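Local coordinates for ankyrin repeat-containing protein YAR1 (Saccharomyces cerevisiae, PDB 4BSZ) that is required for a normal rate of cell proliferation and binds unfolded protein; its fold is built from ankyrin repeats, at residues S51-H57 and F87-K93. Sequence-based numbering, arbitrary orientation.
Sequences SDSTALH and FVNEVNK
Asn-92 reaches across to the loop 51-53. Its CB lies 3.1 Å from Ser-51 O and 3.4 Å from Ser-53 OG; CG, set between backbone N and carbonyl carbon (chi1 55°), lies 3.7 Å from the same OG. OD1 accepts hydrogen bonds from backbone N of Thr-94 and Asn-96, further on, while ND2 donates to Ser-53 OG at 3.2 Å, a bent bond tilted from the amide plane, and also to an acidic side chain of another protein's chain. Ser-53 OG passes a hydrogen bond on to Ser-51 OG, itself bonded to Glu-48. Lys-93 N gives a nearly linear 2.7 Å bond to Ser-51 O. Thr-54, the N-cap of helix 55-61, opens the TALH sequence of an ankyrin repeat; His-57 ND1, one turn on, accepts from Thr-54 N at 3.0 Å and is also hydrogen-bonded to Thr-54 OG1. NE2 donates to Asn-96 O, so the two ring nitrogens tie the N-cap to the loop carrying Asn-96, fixing the ring's rotation. His-57 CE1 comes 3.4 Å from Glu-90 O. Glu-90 bends at chi2, bringing OE1 to Thr-54 CG2 while OE2 pairs with Lys-47. Phe-87 CZ meets Leu-56 CB at 3.9 Å, and Leu-56 CD2 rests on Val-88 CA.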
# COMPACT_ATOMS: atom_id res chain seq x y z
N SER B 51 4.14 -31.72 -40.83
CA SER B 51 4.70 -30.70 -39.96
C SER B 51 6.04 -30.09 -40.40
O SER B 51 6.31 -28.93 -40.10
CB SER B 51 4.83 -31.24 -38.54
OG SER B 51 5.57 -32.44 -38.53
N ASP B 52 6.84 -30.88 -41.11
CA ASP B 52 8.23 -30.54 -41.50
C ASP B 52 9.21 -30.76 -40.33
O ASP B 52 10.38 -30.38 -40.41
CB ASP B 52 8.35 -29.13 -42.10
CG ASP B 52 9.12 -29.12 -43.42
OD1 ASP B 52 9.01 -30.11 -44.17
OD2 ASP B 52 9.83 -28.12 -43.69
N SER B 53 8.71 -31.38 -39.27
CA SER B 53 9.50 -31.69 -38.08
C SER B 53 10.52 -32.78 -38.34
O SER B 53 10.23 -33.78 -38.99
CB SER B 53 8.59 -32.15 -36.94
OG SER B 53 7.55 -31.21 -36.70
N THR B 54 11.73 -32.59 -37.81
CA THR B 54 12.81 -33.56 -38.00
C THR B 54 12.77 -34.69 -36.98
O THR B 54 11.92 -34.72 -36.09
CB THR B 54 14.18 -32.88 -37.91
OG1 THR B 54 14.47 -32.55 -36.54
CG2 THR B 54 14.20 -31.62 -38.77
N ALA B 55 13.69 -35.64 -37.12
CA ALA B 55 13.80 -36.76 -36.19
C ALA B 55 14.28 -36.27 -34.83
O ALA B 55 13.95 -36.83 -33.80
CB ALA B 55 14.74 -37.82 -36.74
N LEU B 56 15.09 -35.21 -34.85
CA LEU B 56 15.52 -34.57 -33.63
C LEU B 56 14.30 -34.11 -32.82
O LEU B 56 14.23 -34.34 -31.62
CB LEU B 56 16.44 -33.38 -33.94
CG LEU B 56 17.17 -32.77 -32.74
CD1 LEU B 56 18.04 -33.83 -32.05
CD2 LEU B 56 18.01 -31.59 -33.18
N HIS B 57 13.33 -33.49 -33.50
CA HIS B 57 12.07 -33.11 -32.87
C HIS B 57 11.44 -34.27 -32.10
O HIS B 57 11.15 -34.16 -30.92
CB HIS B 57 11.08 -32.62 -33.92
CG HIS B 57 11.26 -31.19 -34.31
ND1 HIS B 57 11.99 -30.80 -35.41
CD2 HIS B 57 10.78 -30.04 -33.76
CE1 HIS B 57 11.96 -29.49 -35.52
NE2 HIS B 57 11.23 -29.00 -34.53
N PHE B 87 20.69 -27.67 -38.62
CA PHE B 87 19.85 -28.82 -38.28
C PHE B 87 19.31 -28.76 -36.85
O PHE B 87 18.13 -28.99 -36.61
CB PHE B 87 20.61 -30.13 -38.49
CG PHE B 87 19.83 -31.35 -38.07
CD1 PHE B 87 18.74 -31.79 -38.83
CD2 PHE B 87 20.16 -32.06 -36.92
CE1 PHE B 87 18.02 -32.91 -38.45
CE2 PHE B 87 19.44 -33.19 -36.54
CZ PHE B 87 18.37 -33.60 -37.31
N VAL B 88 20.19 -28.47 -35.89
CA VAL B 88 19.80 -28.41 -34.50
C VAL B 88 18.71 -27.35 -34.30
O VAL B 88 17.77 -27.53 -33.53
CB VAL B 88 21.02 -28.12 -33.56
CG1 VAL B 88 22.13 -29.14 -33.82
CG2 VAL B 88 21.55 -26.71 -33.74
N ASN B 89 18.84 -26.26 -35.05
CA ASN B 89 17.94 -25.14 -34.91
C ASN B 89 16.87 -25.15 -35.99
O ASN B 89 16.25 -24.13 -36.25
CB ASN B 89 18.72 -23.82 -34.95
CG ASN B 89 19.68 -23.68 -33.78
OD1 ASN B 89 19.30 -23.86 -32.62
ND2 ASN B 89 20.94 -23.37 -34.08
N GLU B 90 16.68 -26.30 -36.64
CA GLU B 90 15.68 -26.41 -37.70
C GLU B 90 14.28 -26.28 -37.11
O GLU B 90 14.00 -26.82 -36.03
CB GLU B 90 15.85 -27.74 -38.46
CG GLU B 90 15.40 -27.70 -39.92
CD GLU B 90 13.94 -28.07 -40.11
OE1 GLU B 90 13.30 -28.50 -39.13
OE2 GLU B 90 13.43 -27.93 -41.24
N VAL B 91 13.42 -25.54 -37.81
CA VAL B 91 12.06 -25.27 -37.35
C VAL B 91 11.03 -25.94 -38.27
O VAL B 91 11.24 -26.04 -39.49
CB VAL B 91 11.77 -23.74 -37.28
CG1 VAL B 91 12.73 -23.06 -36.33
CG2 VAL B 91 11.83 -23.10 -38.66
N ASN B 92 9.92 -26.39 -37.70
CA ASN B 92 8.85 -26.97 -38.51
C ASN B 92 7.93 -25.89 -39.07
O ASN B 92 8.24 -24.71 -38.94
CB ASN B 92 8.07 -28.02 -37.72
CG ASN B 92 7.52 -27.48 -36.41
OD1 ASN B 92 7.13 -26.32 -36.32
ND2 ASN B 92 7.47 -28.33 -35.40
N LYS B 93 6.81 -26.27 -39.69
CA LYS B 93 5.91 -25.29 -40.31
C LYS B 93 5.39 -24.27 -39.29
O LYS B 93 5.05 -23.14 -39.64
CB LYS B 93 4.73 -25.97 -41.01
CG LYS B 93 5.08 -26.74 -42.28
CD LYS B 93 3.90 -26.74 -43.27
CE LYS B 93 3.87 -27.99 -44.17
NZ LYS B 93 5.11 -28.20 -44.97